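Local coordinates for benzoate transport porin BenP (Acinetobacter baumannii AB307-0294, PDB 5DL8), which probably acts as an outer-membrane porin of the OprD family, a beta-barrel through which small solutes such as benzoate are thought to cross, at residues 338-343 and 361-366; 124-129 and 155-160; 26-31 and 401-406; 89-94 and 105-110; 187-192 and 295-300. All blocks are in the same frame, centred on the assembly; numbering follows the deposited sequence.

Contact 1: residues 338-343 and 361-366; sequences AMVKYV and SNVILN
Strands 336-349 and 355-368 form a beta hairpin in the wall of the porin barrel, and segments 338-343 and 361-366 are an antiparallel part of it, running at 172° to each other. The two hydrogen-bonded pairs, M339 with I364 and K341 with N362, are each joined by two backbone bonds whose donors lie in the plane of the accepting carbonyl. M339 N reaches I364 O at 2.8 Å and K341 N reaches N362 O at 3.0 Å.

The face carrying M339, K341, N362 and I364 is the better filled. K341 has CG anti to its carbonyl carbon and an extended chain beyond it, so the lysine crosses the I364 side chain obliquely and brings CE to 4.0 Å from I364 CD1. N362 is buried and touches both K341 and I384 of strand 377-388, its CB 4.2 Å from K341 CB. K341 also touches N307 of a loop, consistent with this face looking into the barrel.

The face of A338, V340, Y342, S361, V363 and L365 is looser and mostly on the surface, as expected of the lipid-facing side of a porin. V340 CG2 and V363 CG2 stand 4.4 Å apart, and the Y342 ring, its CG anti to the backbone N, meets S361 obliquely, CD1 lying 3.9 Å from S361 CB. Only at its other end does this face close up: L365 has CG anti to its own carbonyl carbon, and its CD2 comes to 3.4 Å from A338 CB, tighter than usual van der Waals contact.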
# COMPACT_ATOMS: atom_id res chain seq x y z
N ALA A 338 -15.67 -13.10 1.65
CA ALA A 338 -14.56 -13.95 1.37
C ALA A 338 -14.08 -13.66 -0.07
O ALA A 338 -14.88 -13.34 -0.99
CB ALA A 338 -14.90 -15.41 1.47
N MET A 339 -12.79 -13.80 -0.21
CA MET A 339 -12.07 -13.63 -1.48
C MET A 339 -10.91 -14.61 -1.63
O MET A 339 -10.08 -14.79 -0.71
CB MET A 339 -11.65 -12.18 -1.69
CG MET A 339 -10.98 -12.03 -3.05
SD MET A 339 -10.74 -10.37 -3.66
CE MET A 339 -12.51 -10.11 -4.09
N VAL A 340 -10.87 -15.29 -2.74
CA VAL A 340 -9.77 -16.19 -3.11
C VAL A 340 -9.05 -15.64 -4.41
O VAL A 340 -9.71 -15.26 -5.44
CB VAL A 340 -10.40 -17.54 -3.44
CG1 VAL A 340 -9.37 -18.51 -3.92
CG2 VAL A 340 -11.08 -18.08 -2.16
N LYS A 341 -7.75 -15.61 -4.42
CA LYS A 341 -6.92 -15.17 -5.59
C LYS A 341 -5.82 -16.23 -5.81
O LYS A 341 -5.39 -16.79 -4.82
CB LYS A 341 -6.20 -13.91 -5.26
CG LYS A 341 -7.12 -12.87 -4.72
CD LYS A 341 -6.34 -11.57 -4.47
CE LYS A 341 -7.24 -10.45 -3.96
NZ LYS A 341 -6.29 -9.38 -3.50
N TYR A 342 -5.47 -16.53 -7.05
CA TYR A 342 -4.45 -17.48 -7.46
C TYR A 342 -3.59 -16.82 -8.60
O TYR A 342 -4.19 -16.31 -9.50
CB TYR A 342 -5.06 -18.76 -8.03
CG TYR A 342 -4.07 -19.94 -8.24
CD1 TYR A 342 -3.81 -20.81 -7.16
CD2 TYR A 342 -3.44 -20.25 -9.51
CE1 TYR A 342 -2.95 -21.91 -7.27
CE2 TYR A 342 -2.58 -21.40 -9.65
CZ TYR A 342 -2.35 -22.21 -8.50
OH TYR A 342 -1.55 -23.38 -8.40
N VAL A 343 -2.27 -16.83 -8.51
CA VAL A 343 -1.35 -16.33 -9.50
C VAL A 343 -0.31 -17.38 -9.82
O VAL A 343 0.25 -18.00 -8.93
CB VAL A 343 -0.65 -15.07 -8.98
CG1 VAL A 343 0.18 -14.32 -10.02
CG2 VAL A 343 -1.66 -14.10 -8.51
N SER A 361 -1.35 -18.40 -3.74
CA SER A 361 -2.79 -18.37 -3.44
C SER A 361 -3.00 -17.51 -2.19
O SER A 361 -2.13 -17.41 -1.34
CB SER A 361 -3.37 -19.81 -3.37
OG SER A 361 -2.75 -20.52 -2.33
N ASN A 362 -4.10 -16.82 -2.14
CA ASN A 362 -4.55 -16.02 -1.03
C ASN A 362 -6.03 -16.36 -0.73
O ASN A 362 -6.87 -16.34 -1.67
CB ASN A 362 -4.61 -14.51 -1.43
CG ASN A 362 -3.26 -13.88 -1.79
OD1 ASN A 362 -2.21 -14.47 -1.63
ND2 ASN A 362 -3.31 -12.62 -2.18
N VAL A 363 -6.36 -16.48 0.55
CA VAL A 363 -7.75 -16.57 1.03
C VAL A 363 -7.94 -15.41 2.07
O VAL A 363 -7.08 -15.23 2.90
CB VAL A 363 -8.04 -17.97 1.68
CG1 VAL A 363 -9.47 -18.04 2.25
CG2 VAL A 363 -7.89 -19.11 0.68
N ILE A 364 -8.99 -14.59 1.93
CA ILE A 364 -9.25 -13.38 2.74
C ILE A 364 -10.71 -13.50 3.19
O ILE A 364 -11.67 -13.56 2.33
CB ILE A 364 -9.06 -12.16 1.87
CG1 ILE A 364 -7.65 -12.16 1.23
CG2 ILE A 364 -9.32 -10.84 2.63
CD1 ILE A 364 -7.64 -11.42 -0.08
N LEU A 365 -10.87 -13.61 4.52
CA LEU A 365 -12.15 -13.73 5.17
C LEU A 365 -12.34 -12.44 6.04
O LEU A 365 -11.42 -12.07 6.74
CB LEU A 365 -12.19 -15.03 6.05
CG LEU A 365 -11.99 -16.38 5.27
CD1 LEU A 365 -12.31 -17.62 6.13
CD2 LEU A 365 -12.84 -16.49 4.00
N ASN A 366 -13.49 -11.72 5.89
CA ASN A 366 -13.81 -10.54 6.67
C ASN A 366 -15.14 -10.76 7.36
O ASN A 366 -16.04 -11.25 6.71
CB ASN A 366 -13.87 -9.27 5.87
CG ASN A 366 -12.51 -8.87 5.40
OD1 ASN A 366 -11.56 -8.56 6.20
ND2 ASN A 366 -12.34 -8.96 4.09

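Contact 2: residues 124-129 and 155-160; sequences DKTLLS and TNLKSQ
Two carboxamides are the flat side-chain groups of segment 155-160, and both have their nitrogen bonded outside the two segments. That of N156 has its nitrogen, ND2, bonded to the hydroxyl of Y202, while its oxygen, OD1, lies 3.4 Å from S129 CB and 2.5 Å from a water. CG sits in the crowded position between backbone N and carbonyl carbon (chi1 70°), which brings the amide towards S129. The amide of Q160 is turned away from segment 124-129 and gives NE2 to S162 O, leaving Q160 CB to pack 4.0 Å from K125 CB.

The backbones of barrel strands 126-130 and 155-160 pair antiparallel. L127 with K158 and S129 with N156 are the hydrogen-bonded pairs, and the bond from S129 N to N156 O (2.8 Å) lies nearly along the C=O axis. Just before strand 126-130 begins, K125 O still accepts from Q160 N, which lies above the carbonyl plane.

On the face of T126, L128, L157 and S159, T126 splits its branches. OG1 is hydrogen-bonded to S159 OG at 3.1 Å, whereas CG2, anti to the backbone N, is pressed to 3.3 Å from L157 CD1, a tight carbon pair. L128 turns CD1 to 3.8 Å from T155 CG2.

The opposite face holds L127, S129, N156 and K158 and a water, which at N156 OD1 also bonds L127 O and S129 OG (2.8 Å). The water has more acceptors in reach than protons, so it probably cannot donate to all of them at once and its hydrogen bonds may alternate.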
# COMPACT_ATOMS: atom_id res chain seq x y z
N ASP A 124 -9.51 27.99 -1.69
CA ASP A 124 -10.44 27.52 -2.69
C ASP A 124 -10.39 25.94 -2.83
O ASP A 124 -10.89 25.23 -1.95
CB ASP A 124 -10.17 28.25 -4.04
CG ASP A 124 -11.31 28.10 -5.06
OD1 ASP A 124 -12.45 27.74 -4.63
OD2 ASP A 124 -11.08 28.35 -6.27
N LYS A 125 -9.85 25.39 -3.92
CA LYS A 125 -9.73 23.93 -4.09
C LYS A 125 -8.30 23.41 -4.01
O LYS A 125 -7.98 22.36 -4.56
CB LYS A 125 -10.44 23.52 -5.38
CG LYS A 125 -11.96 23.68 -5.24
CD LYS A 125 -12.72 23.35 -6.52
CE LYS A 125 -14.20 23.35 -6.22
NZ LYS A 125 -14.95 23.83 -7.39
N THR A 126 -7.49 24.10 -3.22
CA THR A 126 -6.08 23.79 -3.03
C THR A 126 -5.71 23.64 -1.54
O THR A 126 -6.25 24.32 -0.64
CB THR A 126 -5.24 24.87 -3.70
OG1 THR A 126 -5.75 25.03 -5.04
CG2 THR A 126 -3.71 24.53 -3.74
N LEU A 127 -4.79 22.73 -1.27
CA LEU A 127 -4.38 22.49 0.03
C LEU A 127 -2.93 22.21 0.02
O LEU A 127 -2.48 21.33 -0.75
CB LEU A 127 -5.16 21.33 0.53
CG LEU A 127 -4.84 21.06 2.01
CD1 LEU A 127 -5.47 22.12 2.90
CD2 LEU A 127 -5.26 19.63 2.41
N LEU A 128 -2.18 22.97 0.81
CA LEU A 128 -0.72 22.80 0.98
C LEU A 128 -0.55 22.07 2.35
O LEU A 128 -1.14 22.51 3.36
CB LEU A 128 0.01 24.16 1.01
CG LEU A 128 1.49 24.19 1.49
CD1 LEU A 128 2.39 23.55 0.42
CD2 LEU A 128 1.95 25.59 1.94
N SER A 129 0.24 20.99 2.37
CA SER A 129 0.49 20.26 3.63
C SER A 129 2.01 20.12 3.91
O SER A 129 2.78 19.80 3.00
CB SER A 129 -0.21 18.88 3.62
OG SER A 129 -1.60 19.10 3.43
N THR A 155 6.47 17.89 2.03
CA THR A 155 5.52 18.91 1.65
C THR A 155 4.81 18.49 0.42
O THR A 155 5.48 18.02 -0.51
CB THR A 155 6.27 20.15 1.29
OG1 THR A 155 7.20 20.39 2.33
CG2 THR A 155 5.36 21.32 1.16
N ASN A 156 3.49 18.66 0.39
CA ASN A 156 2.75 18.54 -0.87
C ASN A 156 1.65 19.55 -1.09
O ASN A 156 1.25 20.23 -0.17
CB ASN A 156 2.24 17.12 -1.11
CG ASN A 156 1.08 16.66 -0.16
OD1 ASN A 156 0.44 17.40 0.59
ND2 ASN A 156 0.77 15.43 -0.32
N LEU A 157 1.22 19.64 -2.36
CA LEU A 157 0.23 20.64 -2.86
C LEU A 157 -0.75 19.88 -3.72
O LEU A 157 -0.32 19.12 -4.61
CB LEU A 157 0.88 21.77 -3.66
CG LEU A 157 -0.02 22.94 -4.10
CD1 LEU A 157 -0.67 23.61 -2.90
CD2 LEU A 157 0.79 23.95 -4.92
N LYS A 158 -2.03 19.95 -3.34
CA LYS A 158 -3.18 19.31 -4.07
C LYS A 158 -4.14 20.33 -4.59
O LYS A 158 -4.52 21.21 -3.85
CB LYS A 158 -4.03 18.50 -3.11
CG LYS A 158 -3.25 17.53 -2.38
CD LYS A 158 -4.15 16.72 -1.51
CE LYS A 158 -3.29 15.78 -0.73
NZ LYS A 158 -4.18 14.69 -0.30
N SER A 159 -4.61 20.16 -5.80
CA SER A 159 -5.62 21.03 -6.34
C SER A 159 -6.66 20.39 -7.29
O SER A 159 -6.29 19.61 -8.17
CB SER A 159 -4.88 22.15 -7.05
OG SER A 159 -5.78 23.14 -7.52
N GLN A 160 -7.94 20.69 -7.14
CA GLN A 160 -8.96 20.38 -8.16
C GLN A 160 -8.99 21.57 -9.08
O GLN A 160 -9.72 22.54 -8.86
CB GLN A 160 -10.34 20.15 -7.51
CG GLN A 160 -11.37 19.49 -8.40
CD GLN A 160 -11.01 18.03 -8.70
OE1 GLN A 160 -10.45 17.33 -7.89
NE2 GLN A 160 -11.27 17.61 -9.90
O HOH W 1 -1.61 18.76 0.67

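Contact 3: residues 26-31 and 401-406; sequences WKFTLK and VNYTKK
Segments 26-31 and 401-406 run antiparallel at 172°, their axes approaching to 4.7 Å. F28 pairs with K405 and L30 with Y403 through two backbone hydrogen bonds each. In the first pair the donors sit nearly along the C=O axes, as F28 N does 2.8 Å from K405 O; in the second they lie on carbonyl lone pairs, as Y403 N does 2.8 Å from L30 O.

F28, L30, Y403 and K405 share one face. The F28 and Y403 side chains cross at about a right angle and meet edge to edge, F28 CD2 to Y403 CE2 being 4.0 Å, so the rings are not stacked. L30 lies alongside Y403, both pointing the same way, with the two CB atoms 3.9 Å apart.

On the other face K31 lies beside N402, and its bend at chi3 (-82°) curls the chain past the amide oxygen, putting both K31 CG and K31 CE 3.4 Å from N402 OD1. A water donates to that oxygen and to L30 O (2.7 Å). K27 and K406 lie side by side, their NZ atoms 5.1 Å apart; the like charges may lower the lysine pKa values slightly.

This is the seam of the barrel, where the first and last strands, 25-39 and 394-406, close the ring. K31 NZ bonds Q147 O of a loop, L30 packs on Q52 and A54 of strand 47-65, and Y403 meets F377 of strand 377-388.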
# COMPACT_ATOMS: atom_id res chain seq x y z
N TRP A 26 -11.75 12.49 14.20
CA TRP A 26 -10.88 11.65 15.01
C TRP A 26 -11.06 10.15 14.64
O TRP A 26 -12.18 9.73 14.27
CB TRP A 26 -11.25 11.82 16.45
CG TRP A 26 -11.12 13.16 17.04
CD1 TRP A 26 -12.04 14.16 16.98
CD2 TRP A 26 -10.10 13.60 17.90
NE1 TRP A 26 -11.62 15.20 17.68
CE2 TRP A 26 -10.43 14.90 18.27
CE3 TRP A 26 -8.87 13.04 18.35
CZ2 TRP A 26 -9.61 15.68 19.13
CZ3 TRP A 26 -8.03 13.81 19.20
CH2 TRP A 26 -8.41 15.12 19.59
N LYS A 27 -10.00 9.34 14.76
CA LYS A 27 -10.16 7.89 14.56
C LYS A 27 -9.38 7.22 15.64
O LYS A 27 -8.20 7.49 15.75
CB LYS A 27 -9.63 7.47 13.19
CG LYS A 27 -10.13 6.11 12.72
CD LYS A 27 -9.85 5.66 11.26
CE LYS A 27 -8.52 6.15 10.68
NZ LYS A 27 -8.36 5.65 9.25
N PHE A 28 -10.04 6.40 16.45
CA PHE A 28 -9.42 5.54 17.44
C PHE A 28 -9.45 4.12 16.95
O PHE A 28 -10.50 3.61 16.57
CB PHE A 28 -10.19 5.58 18.77
CG PHE A 28 -9.57 4.72 19.82
CD1 PHE A 28 -8.32 5.00 20.31
CD2 PHE A 28 -10.21 3.61 20.29
CE1 PHE A 28 -7.69 4.14 21.22
CE2 PHE A 28 -9.60 2.78 21.24
CZ PHE A 28 -8.35 3.03 21.70
N THR A 29 -8.31 3.46 17.02
CA THR A 29 -8.22 2.06 16.66
C THR A 29 -7.48 1.19 17.72
O THR A 29 -6.71 1.66 18.51
CB THR A 29 -7.55 1.77 15.27
OG1 THR A 29 -6.16 1.99 15.36
CG2 THR A 29 -8.09 2.60 14.08
N LEU A 30 -7.76 -0.11 17.60
CA LEU A 30 -7.16 -1.25 18.22
C LEU A 30 -6.97 -2.33 17.16
O LEU A 30 -7.82 -2.61 16.30
CB LEU A 30 -8.00 -1.84 19.40
CG LEU A 30 -8.38 -0.91 20.56
CD1 LEU A 30 -9.48 -1.50 21.42
CD2 LEU A 30 -7.22 -0.59 21.43
N LYS A 31 -5.80 -2.93 17.27
CA LYS A 31 -5.42 -4.07 16.47
C LYS A 31 -4.65 -5.16 17.29
O LYS A 31 -3.48 -4.96 17.74
CB LYS A 31 -4.50 -3.58 15.33
CG LYS A 31 -4.36 -4.67 14.24
CD LYS A 31 -3.49 -4.25 13.04
CE LYS A 31 -4.32 -3.42 12.04
NZ LYS A 31 -3.39 -2.92 10.91
N VAL A 401 -7.87 -8.98 15.01
CA VAL A 401 -9.07 -8.48 15.61
C VAL A 401 -8.91 -6.99 15.66
O VAL A 401 -8.05 -6.48 16.36
CB VAL A 401 -9.30 -8.97 17.04
CG1 VAL A 401 -10.64 -8.43 17.61
CG2 VAL A 401 -9.24 -10.50 17.11
N ASN A 402 -9.76 -6.30 14.92
CA ASN A 402 -9.72 -4.86 14.66
C ASN A 402 -10.86 -4.17 15.36
O ASN A 402 -12.02 -4.68 15.33
CB ASN A 402 -9.84 -4.60 13.15
CG ASN A 402 -8.52 -4.94 12.39
OD1 ASN A 402 -7.42 -4.57 12.87
ND2 ASN A 402 -8.60 -5.63 11.25
N TYR A 403 -10.57 -3.01 15.90
CA TYR A 403 -11.61 -2.12 16.41
C TYR A 403 -11.35 -0.74 15.86
O TYR A 403 -10.23 -0.30 15.86
CB TYR A 403 -11.59 -2.01 17.91
CG TYR A 403 -12.63 -1.05 18.42
CD1 TYR A 403 -13.99 -1.43 18.58
CD2 TYR A 403 -12.28 0.20 18.85
CE1 TYR A 403 -14.95 -0.54 19.08
CE2 TYR A 403 -13.20 1.06 19.39
CZ TYR A 403 -14.52 0.70 19.45
OH TYR A 403 -15.34 1.61 20.01
N THR A 404 -12.41 -0.10 15.38
CA THR A 404 -12.38 1.22 14.71
C THR A 404 -13.51 2.08 15.27
O THR A 404 -14.64 1.65 15.35
CB THR A 404 -12.40 1.07 13.21
OG1 THR A 404 -11.23 0.38 12.84
CG2 THR A 404 -12.42 2.43 12.50
N LYS A 405 -13.19 3.26 15.76
CA LYS A 405 -14.25 4.18 16.11
C LYS A 405 -13.92 5.60 15.61
O LYS A 405 -12.80 6.13 15.83
CB LYS A 405 -14.48 4.22 17.58
CG LYS A 405 -15.70 5.12 17.82
CD LYS A 405 -16.27 4.99 19.21
CE LYS A 405 -15.58 5.91 20.19
NZ LYS A 405 -16.54 6.07 21.31
N LYS A 406 -14.91 6.17 14.92
CA LYS A 406 -14.78 7.39 14.13
C LYS A 406 -15.76 8.36 14.76
O LYS A 406 -16.87 7.98 15.15
CB LYS A 406 -15.17 7.10 12.73
CG LYS A 406 -14.09 7.38 11.75
CD LYS A 406 -14.59 7.22 10.33
CE LYS A 406 -14.65 5.74 9.97
NZ LYS A 406 -13.44 5.39 9.16
O HOH W 2 -7.45 -1.98 13.70

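Contact 4: residues 89-94 and 105-110; sequences SSDKHV and TQSQAS
The D91 and Q108 side chains pass head to tail, the carboxylate tilted 46° from the amide. Each delivers its tip to the other segment's backbone. D91 OD1 takes Q108 N at 3.0 Å, while Q108, extended beyond CG, carries OE1 to K92 N, also at 3.0 Å; this N-H lies on a lone pair in the amide plane. The second carboxylate oxygen, D91 OD2, accepts from S107 OG at 2.7 Å, so adjacent residues of segment 105-110 grip both oxygens of D91, each from above the carboxylate plane.

OD1 is gripped a second time, by H93 N at 2.9 Å, which makes an Asx turn of D91 to H93; across from it Q106 and S107 form a G1 beta bulge against strand 101-102. The turn lies in the loop that follows strand 72-87, the bulge where strand 107-123 begins. D91 OD2 lies over one face of the H93 imidazole, offset towards its rim, 3.4 Å above the plane. H93 ND1 donates to Q106 O (2.9 Å) in a bent bond of 131°, so ND1 carries a proton. A water bridges S89 OG, S90 O and Q108 OE1, and Q108 NE2 makes a weak hydrogen bond to G48 O.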
# COMPACT_ATOMS: atom_id res chain seq x y z
N SER A 89 4.06 -12.19 21.81
CA SER A 89 4.65 -13.48 21.62
C SER A 89 6.11 -13.40 22.11
O SER A 89 6.67 -12.32 22.33
CB SER A 89 4.64 -13.86 20.12
OG SER A 89 5.27 -12.87 19.37
N SER A 90 6.74 -14.52 22.15
CA SER A 90 8.11 -14.60 22.64
C SER A 90 9.04 -14.22 21.48
O SER A 90 8.64 -14.25 20.30
CB SER A 90 8.36 -16.03 23.18
OG SER A 90 8.46 -16.81 22.01
N ASP A 91 10.23 -13.83 21.79
CA ASP A 91 11.17 -13.27 20.81
C ASP A 91 11.70 -14.44 19.94
O ASP A 91 12.20 -15.39 20.45
CB ASP A 91 12.28 -12.53 21.53
CG ASP A 91 13.20 -11.72 20.60
OD1 ASP A 91 13.02 -11.73 19.35
OD2 ASP A 91 14.17 -11.07 21.15
N LYS A 92 11.47 -14.40 18.64
CA LYS A 92 12.02 -15.40 17.68
C LYS A 92 13.45 -15.08 17.28
O LYS A 92 14.12 -15.87 16.60
CB LYS A 92 11.17 -15.44 16.38
CG LYS A 92 9.78 -16.06 16.55
CD LYS A 92 9.11 -16.22 15.19
CE LYS A 92 7.64 -15.91 15.25
NZ LYS A 92 6.95 -16.79 16.16
N HIS A 93 13.90 -13.87 17.63
CA HIS A 93 15.25 -13.48 17.25
C HIS A 93 15.52 -13.51 15.73
O HIS A 93 16.65 -13.71 15.28
CB HIS A 93 16.31 -14.31 18.01
CG HIS A 93 16.21 -14.17 19.49
ND1 HIS A 93 16.96 -13.27 20.19
CD2 HIS A 93 15.39 -14.75 20.39
CE1 HIS A 93 16.67 -13.37 21.48
NE2 HIS A 93 15.71 -14.24 21.63
N VAL A 94 14.49 -13.22 14.95
CA VAL A 94 14.59 -13.04 13.52
C VAL A 94 13.55 -12.01 13.12
O VAL A 94 12.50 -11.94 13.72
CB VAL A 94 14.37 -14.41 12.75
CG1 VAL A 94 12.95 -14.90 12.84
CG2 VAL A 94 14.70 -14.34 11.25
N THR A 105 21.78 -7.02 17.86
CA THR A 105 21.45 -7.89 18.97
C THR A 105 20.64 -9.08 18.46
O THR A 105 20.58 -10.08 19.12
CB THR A 105 20.70 -7.18 20.07
OG1 THR A 105 19.47 -6.73 19.55
CG2 THR A 105 21.49 -5.99 20.59
N GLN A 106 20.05 -9.00 17.28
CA GLN A 106 19.17 -10.10 16.80
C GLN A 106 17.90 -10.32 17.61
O GLN A 106 17.59 -11.47 17.99
CB GLN A 106 19.94 -11.44 16.79
CG GLN A 106 21.19 -11.42 15.95
CD GLN A 106 20.91 -12.19 14.70
OE1 GLN A 106 20.30 -11.66 13.72
NE2 GLN A 106 21.32 -13.48 14.71
N SER A 107 17.29 -9.22 18.00
CA SER A 107 16.13 -9.19 18.83
C SER A 107 14.94 -8.43 18.21
O SER A 107 15.08 -7.35 17.71
CB SER A 107 16.47 -8.71 20.25
OG SER A 107 15.33 -8.68 21.13
N GLN A 108 13.77 -9.05 18.20
CA GLN A 108 12.54 -8.34 17.79
C GLN A 108 12.22 -7.35 18.87
O GLN A 108 12.40 -7.67 20.02
CB GLN A 108 11.38 -9.32 17.72
CG GLN A 108 11.56 -10.44 16.70
CD GLN A 108 10.28 -11.19 16.48
OE1 GLN A 108 10.01 -12.33 17.08
NE2 GLN A 108 9.41 -10.53 15.66
N ALA A 109 11.79 -6.15 18.51
CA ALA A 109 11.49 -5.11 19.53
C ALA A 109 10.36 -5.59 20.46
O ALA A 109 9.43 -6.32 20.02
CB ALA A 109 10.95 -3.87 18.83
N SER A 110 10.40 -5.17 21.71
CA SER A 110 9.31 -5.61 22.61
C SER A 110 8.09 -4.70 22.50
O SER A 110 7.01 -5.10 22.84
CB SER A 110 9.83 -5.85 24.05
OG SER A 110 10.36 -4.66 24.45
O HOH W 3 7.57 -12.82 18.11

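Contact 5: residues 187-192 and 295-300; sequences SFTANG and LPDGFL
D297 OD2 is the best-held polar atom, gripped by two hydroxyls of strand 187-190. S187 OG donates at 2.6 Å along the anti lone pair, the one away from the other carboxylate oxygen. T189 OG1 also donates at 2.6 Å but arrives from above the carboxylate plane, 29° out of it. S187 and T189 are alternate residues of the strand and present their hydroxyls to the same side, S187 with OG in the crowded position between backbone N and carbonyl carbon (chi1 56°), T189 with OG1 beside its backbone N. Two such short bonds on one oxygen would favour the ionised carboxylate. T189 OG1 has a further partner, the hydroxyl of T194, which fixes it from the neighbouring strand.

The backbone reinforces the junction. D297 N donates to S187 O at 2.9 Å and almost straight, 176° at the hydrogen, although from above the carbonyl plane. A water also links the two backbones, accepting from S187 N and donating to D297 O, both at 2.8 Å. S187 is thus held through its N, its O and its hydroxyl, all by way of D297.

The other contacts set carbon against carbonyl oxygen: P296 CB is 3.9 Å from S187 O, and F188 CD1 lies obliquely 3.5 Å from L295 O. F188 also meets the ring of F260 edge to face.

The contact joins the small hairpin of strands 187-190 and 193-196 to the long loop between barrel strands 278-288 and 319-328, a hairpin-to-loop junction consistent with the inward-folded loops that narrow OprD-family pores.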
# COMPACT_ATOMS: atom_id res chain seq x y z
N SER A 187 15.54 4.38 0.51
CA SER A 187 16.76 3.77 0.05
C SER A 187 16.52 2.61 -0.92
O SER A 187 15.42 2.09 -1.01
CB SER A 187 17.64 3.29 1.26
OG SER A 187 16.94 2.39 2.15
N PHE A 188 17.56 2.20 -1.64
CA PHE A 188 17.51 1.00 -2.44
C PHE A 188 18.80 0.21 -2.15
O PHE A 188 19.96 0.77 -2.10
CB PHE A 188 17.35 1.36 -3.92
CG PHE A 188 17.18 0.18 -4.85
CD1 PHE A 188 15.90 -0.32 -5.18
CD2 PHE A 188 18.26 -0.39 -5.49
CE1 PHE A 188 15.76 -1.39 -6.09
CE2 PHE A 188 18.12 -1.48 -6.34
CZ PHE A 188 16.87 -1.98 -6.67
N THR A 189 18.60 -1.09 -2.12
CA THR A 189 19.62 -2.05 -1.79
C THR A 189 19.83 -3.10 -2.91
O THR A 189 18.87 -3.71 -3.39
CB THR A 189 19.25 -2.68 -0.37
OG1 THR A 189 19.29 -1.62 0.62
CG2 THR A 189 20.24 -3.70 0.02
N ALA A 190 21.09 -3.37 -3.28
CA ALA A 190 21.33 -4.56 -4.12
C ALA A 190 22.72 -5.10 -3.85
O ALA A 190 23.66 -4.30 -3.63
CB ALA A 190 21.19 -4.25 -5.56
N ASN A 191 22.82 -6.46 -3.89
CA ASN A 191 24.01 -7.19 -3.72
C ASN A 191 24.54 -6.80 -2.29
O ASN A 191 25.74 -6.60 -2.13
CB ASN A 191 25.08 -6.82 -4.80
CG ASN A 191 26.33 -7.62 -4.63
OD1 ASN A 191 26.25 -8.76 -4.17
ND2 ASN A 191 27.49 -7.03 -4.90
N GLY A 192 23.61 -6.58 -1.35
CA GLY A 192 23.91 -6.27 0.12
C GLY A 192 24.53 -4.89 0.29
O GLY A 192 25.15 -4.66 1.28
N LEU A 295 11.50 -1.98 -6.10
CA LEU A 295 10.74 -1.44 -4.95
C LEU A 295 11.78 -0.82 -3.99
O LEU A 295 12.85 -1.33 -3.88
CB LEU A 295 10.02 -2.63 -4.27
CG LEU A 295 8.87 -2.93 -5.20
CD1 LEU A 295 8.86 -4.30 -5.91
CD2 LEU A 295 7.55 -2.34 -4.75
N PRO A 296 11.46 0.30 -3.34
CA PRO A 296 12.25 0.84 -2.33
C PRO A 296 12.37 -0.10 -1.10
O PRO A 296 11.56 -0.99 -0.92
CB PRO A 296 11.60 2.16 -2.00
CG PRO A 296 10.28 2.25 -2.79
CD PRO A 296 10.15 0.99 -3.58
N ASP A 297 13.45 0.09 -0.32
CA ASP A 297 13.67 -0.67 0.93
C ASP A 297 12.54 -0.31 1.90
O ASP A 297 11.82 0.66 1.70
CB ASP A 297 15.01 -0.32 1.64
CG ASP A 297 16.24 -0.59 0.83
OD1 ASP A 297 16.24 -1.50 0.05
OD2 ASP A 297 17.29 0.07 1.02
N GLY A 298 12.30 -1.15 2.84
CA GLY A 298 11.33 -0.86 3.94
C GLY A 298 9.90 -1.29 3.64
O GLY A 298 8.91 -0.80 4.30
N PHE A 299 9.79 -2.20 2.64
CA PHE A 299 8.58 -3.01 2.36
C PHE A 299 7.46 -2.13 1.83
O PHE A 299 6.24 -2.46 2.01
CB PHE A 299 8.12 -3.85 3.64
CG PHE A 299 9.27 -4.60 4.32
CD1 PHE A 299 9.90 -5.68 3.68
CD2 PHE A 299 9.81 -4.12 5.53
CE1 PHE A 299 11.04 -6.27 4.25
CE2 PHE A 299 10.94 -4.71 6.10
CZ PHE A 299 11.54 -5.78 5.46
N LEU A 300 7.84 -1.03 1.17
CA LEU A 300 6.82 -0.10 0.61
C LEU A 300 6.11 -0.79 -0.52
O LEU A 300 6.73 -1.18 -1.48
CB LEU A 300 7.49 1.21 0.18
CG LEU A 300 8.43 1.88 1.25
CD1 LEU A 300 8.85 3.30 0.84
CD2 LEU A 300 7.68 1.88 2.57
O HOH W 4 13.10 3.15 1.28

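In the fold
The seam of contact 3 closes the barrel, and the other four contacts all lie within the chain it encloses. Contacts 1 and 2 belong to the same barrel wall but on opposite sides of the chain's centre, their own centres 37 Å apart. Contacts 4 and 5 are different in kind, being loop junctions rather than strand pairings; their nearest atoms are about 10 Å apart. Calcium lies towards the loop end: the K92 side chain of contact 4 is about 6 Å from that of the calcium ligand D46, and the Y342 side chain of contact 1 about 11 Å from that of V388 at the second site. Contacts 2, 3 and 5 lie away from both.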